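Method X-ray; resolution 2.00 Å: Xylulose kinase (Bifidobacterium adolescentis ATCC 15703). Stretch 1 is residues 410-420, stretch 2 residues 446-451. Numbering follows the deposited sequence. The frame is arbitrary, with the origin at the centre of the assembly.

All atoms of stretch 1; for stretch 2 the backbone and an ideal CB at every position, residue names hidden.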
# COMPACT_ATOMS: atom_id res chain seq x y z
N SER A 410 17.88 -2.56 -8.78
CA SER A 410 17.24 -1.82 -7.71
C SER A 410 16.17 -2.69 -7.05
O SER A 410 16.08 -2.76 -5.83
CB SER A 410 16.60 -0.54 -8.26
OG SER A 410 15.78 0.08 -7.27
N GLN A 411 15.35 -3.35 -7.87
CA GLN A 411 14.31 -4.23 -7.34
C GLN A 411 14.95 -5.39 -6.55
O GLN A 411 14.44 -5.79 -5.50
CB GLN A 411 13.40 -4.74 -8.45
CG GLN A 411 12.54 -3.67 -9.12
CD GLN A 411 11.82 -2.78 -8.11
OE1 GLN A 411 11.37 -3.24 -7.06
NE2 GLN A 411 11.69 -1.50 -8.44
N ARG A 412 16.06 -5.92 -7.04
CA ARG A 412 16.79 -6.93 -6.28
C ARG A 412 17.26 -6.36 -4.96
O ARG A 412 17.13 -7.00 -3.92
CB ARG A 412 17.99 -7.46 -7.04
CG ARG A 412 18.99 -8.14 -6.12
CD ARG A 412 18.52 -9.52 -5.67
NE ARG A 412 19.07 -10.51 -6.58
CZ ARG A 412 20.04 -11.35 -6.26
NH1 ARG A 412 20.54 -11.37 -5.04
NH2 ARG A 412 20.50 -12.20 -7.18
N ASP A 413 17.84 -5.16 -5.01
CA ASP A 413 18.29 -4.47 -3.81
C ASP A 413 17.16 -4.43 -2.79
O ASP A 413 17.38 -4.65 -1.61
CB ASP A 413 18.75 -3.04 -4.14
CG ASP A 413 19.90 -2.59 -3.24
OD1 ASP A 413 20.52 -3.45 -2.59
OD2 ASP A 413 20.19 -1.37 -3.20
N CYS A 414 15.94 -4.16 -3.25
CA CYS A 414 14.78 -4.18 -2.36
C CYS A 414 14.56 -5.56 -1.74
O CYS A 414 14.30 -5.68 -0.54
CB CYS A 414 13.53 -3.72 -3.10
SG CYS A 414 13.51 -1.93 -3.40
N LEU A 415 14.64 -6.61 -2.55
CA LEU A 415 14.47 -7.97 -2.03
C LEU A 415 15.52 -8.27 -0.95
O LEU A 415 15.20 -8.86 0.09
CB LEU A 415 14.55 -8.98 -3.18
CG LEU A 415 13.28 -9.30 -3.98
CD1 LEU A 415 12.45 -8.06 -4.27
CD2 LEU A 415 13.64 -10.05 -5.27
N GLU A 416 16.76 -7.85 -1.18
CA GLU A 416 17.83 -8.10 -0.23
C GLU A 416 17.64 -7.32 1.06
O GLU A 416 17.95 -7.81 2.15
CB GLU A 416 19.18 -7.74 -0.85
CG GLU A 416 19.53 -8.63 -2.03
CD GLU A 416 19.51 -10.09 -1.65
OE1 GLU A 416 19.73 -10.39 -0.46
OE2 GLU A 416 19.27 -10.93 -2.54
N LEU A 417 17.14 -6.10 0.95
CA LEU A 417 16.85 -5.30 2.13
C LEU A 417 15.72 -5.94 2.95
O LEU A 417 15.82 -6.04 4.18
CB LEU A 417 16.47 -3.89 1.72
CG LEU A 417 16.20 -2.89 2.83
CD1 LEU A 417 17.41 -2.73 3.73
CD2 LEU A 417 15.83 -1.55 2.21
N ILE A 418 14.66 -6.36 2.28
CA ILE A 418 13.56 -7.03 2.99
C ILE A 418 14.05 -8.30 3.67
O ILE A 418 13.77 -8.53 4.84
CB ILE A 418 12.35 -7.30 2.07
CG1 ILE A 418 11.69 -5.97 1.70
CG2 ILE A 418 11.36 -8.27 2.75
CD1 ILE A 418 10.61 -6.05 0.62
N ARG A 419 14.81 -9.11 2.95
CA ARG A 419 15.46 -10.28 3.54
C ARG A 419 16.27 -9.93 4.78
O ARG A 419 16.26 -10.67 5.77
CB ARG A 419 16.35 -10.99 2.52
CG ARG A 419 15.61 -11.63 1.37
CD ARG A 419 16.57 -12.39 0.47
NE ARG A 419 15.87 -13.26 -0.47
CZ ARG A 419 15.97 -13.18 -1.79
NH1 ARG A 419 16.74 -12.26 -2.35
NH2 ARG A 419 15.28 -14.02 -2.55
N SER A 420 16.96 -8.79 4.74
CA SER A 420 17.81 -8.36 5.84
C SER A 420 17.00 -8.02 7.09
O SER A 420 17.53 -8.01 8.20
CB SER A 420 18.68 -7.17 5.43
OG SER A 420 17.98 -5.95 5.62
N UNK A 446 17.41 -13.89 -14.21
CA UNK A 446 18.87 -13.77 -14.16
C UNK A 446 19.34 -12.87 -13.02
O UNK A 446 20.16 -13.27 -12.18
CB UNK A 446 19.40 -13.23 -15.49
N UNK A 447 18.83 -11.64 -12.98
CA UNK A 447 19.36 -10.69 -12.02
C UNK A 447 18.62 -10.72 -10.66
O UNK A 447 19.23 -10.51 -9.62
CB UNK A 447 19.29 -9.28 -12.62
N UNK A 448 17.33 -11.03 -10.67
CA UNK A 448 16.61 -11.18 -9.40
C UNK A 448 17.07 -12.44 -8.66
O UNK A 448 17.03 -12.50 -7.43
CB UNK A 448 15.10 -11.23 -9.64
N UNK A 449 17.53 -13.42 -9.42
CA UNK A 449 18.17 -14.60 -8.84
C UNK A 449 17.25 -15.79 -8.62
O UNK A 449 17.62 -16.70 -7.89
CB UNK A 449 18.80 -14.22 -7.50
N UNK A 450 16.08 -15.77 -9.25
CA UNK A 450 15.06 -16.82 -9.11
C UNK A 450 14.12 -16.80 -10.30
O UNK A 450 14.11 -15.87 -11.08
CB UNK A 450 14.27 -16.64 -7.81
N UNK A 451 13.28 -17.83 -10.37
CA UNK A 451 12.11 -17.83 -11.23
C UNK A 451 11.25 -16.60 -10.94
O UNK A 451 11.15 -16.16 -9.80
CB UNK A 451 11.30 -19.11 -11.04

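Position 446 lies in a helix that begins earlier in the chain, and its CA-to-CB bond points away from stretch 1, so stretch 1 hardly restricts the choice. The deposited residue is Ser446, whose OG is hydrogen-bonded elsewhere in the structure.

At 447 the CA-to-CB bond points sideways, and nothing of stretch 1 comes within 5.5 Å of the ideal CB. The backbone matters more: the carbonyl O faces the guanidinium of Arg412 and accepts hydrogen bonds from NE (3.0 Å) and NH2 (3.2 Å). Any residue with a helical backbone could offer that oxygen; a side chain long enough to reach back would meet the aliphatic part of Arg412, which favours a branched or long apolar residue. Ile447 fills the place, its CD1 lying 4.0 Å from CB of Arg412, so that carbonyl and side chain both engage the same arginine.

Position 448 makes the closest backbone approach, its CA 5.3 Å from CA of Arg412. The CA-to-CB bond points away, yet the ideal CB is 4.8 Å from CD2 of Leu415, and the flank of the helix offers carbon from Gln411, Arg412 and Leu415. Leucine, methionine or isoleucine could suit. In the deposited Leu448, with chi1 m and chi2 t, CD2 turns back to this surface, 4.0 Å from CB of Arg412, 4.4 Å from CB of Gln411 and 4.4 Å from CD2 of Leu415. Its carbonyl O is also 3.0 Å from Arg412 NE, but the angle is too poor for a hydrogen bond.

At 449 the chain leaves the helix with phi 95° and psi 16°. An ideal CB would clash with Arg412 NH2 at 2.7 Å and would also be jammed against the carbonyl O of the preceding residue. Both constraints call for glycine, and Gly449 is found; its CA can then pass 3.7 Å from Arg412 NH2.

Position 450 is extended, and its CB points sideways with no atom of stretch 1 within 5.5 Å. A long, flexible side chain could nevertheless reach Arg419; an acidic one might answer its charge, although Glu416 already forms salt bridges with both Arg419 and Arg412. The residue is Met450, modelled as selenomethionine. Its chain runs out with chi1 m and chi2 and chi3 t, bringing CE to 3.5 Å from Arg419 NH2, a packing contact.

Position 451 is out of reach of stretch 1, so stretch 1 sets no preference and many residues would serve. It is Asp451, which makes no contact with the helix.

Stretch 2 446-451: SILGMD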
# COMPACT_ATOMS: atom_id res chain seq x y z
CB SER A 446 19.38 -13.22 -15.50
OG SER A 446 20.69 -12.70 -15.40
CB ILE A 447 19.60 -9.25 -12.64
CG1 ILE A 447 18.69 -8.20 -12.04
CG2 ILE A 447 19.59 -9.27 -14.19
CD1 ILE A 447 19.33 -7.56 -10.85
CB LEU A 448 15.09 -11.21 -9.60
CG LEU A 448 14.48 -9.93 -10.16
CD1 LEU A 448 12.97 -10.05 -10.21
CD2 LEU A 448 14.89 -8.74 -9.31
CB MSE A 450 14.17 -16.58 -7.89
CG MSE A 450 14.79 -16.81 -6.56
SE MSE A 450 13.42 -16.56 -5.17
CE MSE A 450 14.48 -17.28 -3.69
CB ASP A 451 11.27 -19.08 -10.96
CG ASP A 451 11.88 -20.34 -11.55
OD1 ASP A 451 13.03 -20.28 -12.04
OD2 ASP A 451 11.19 -21.38 -11.54
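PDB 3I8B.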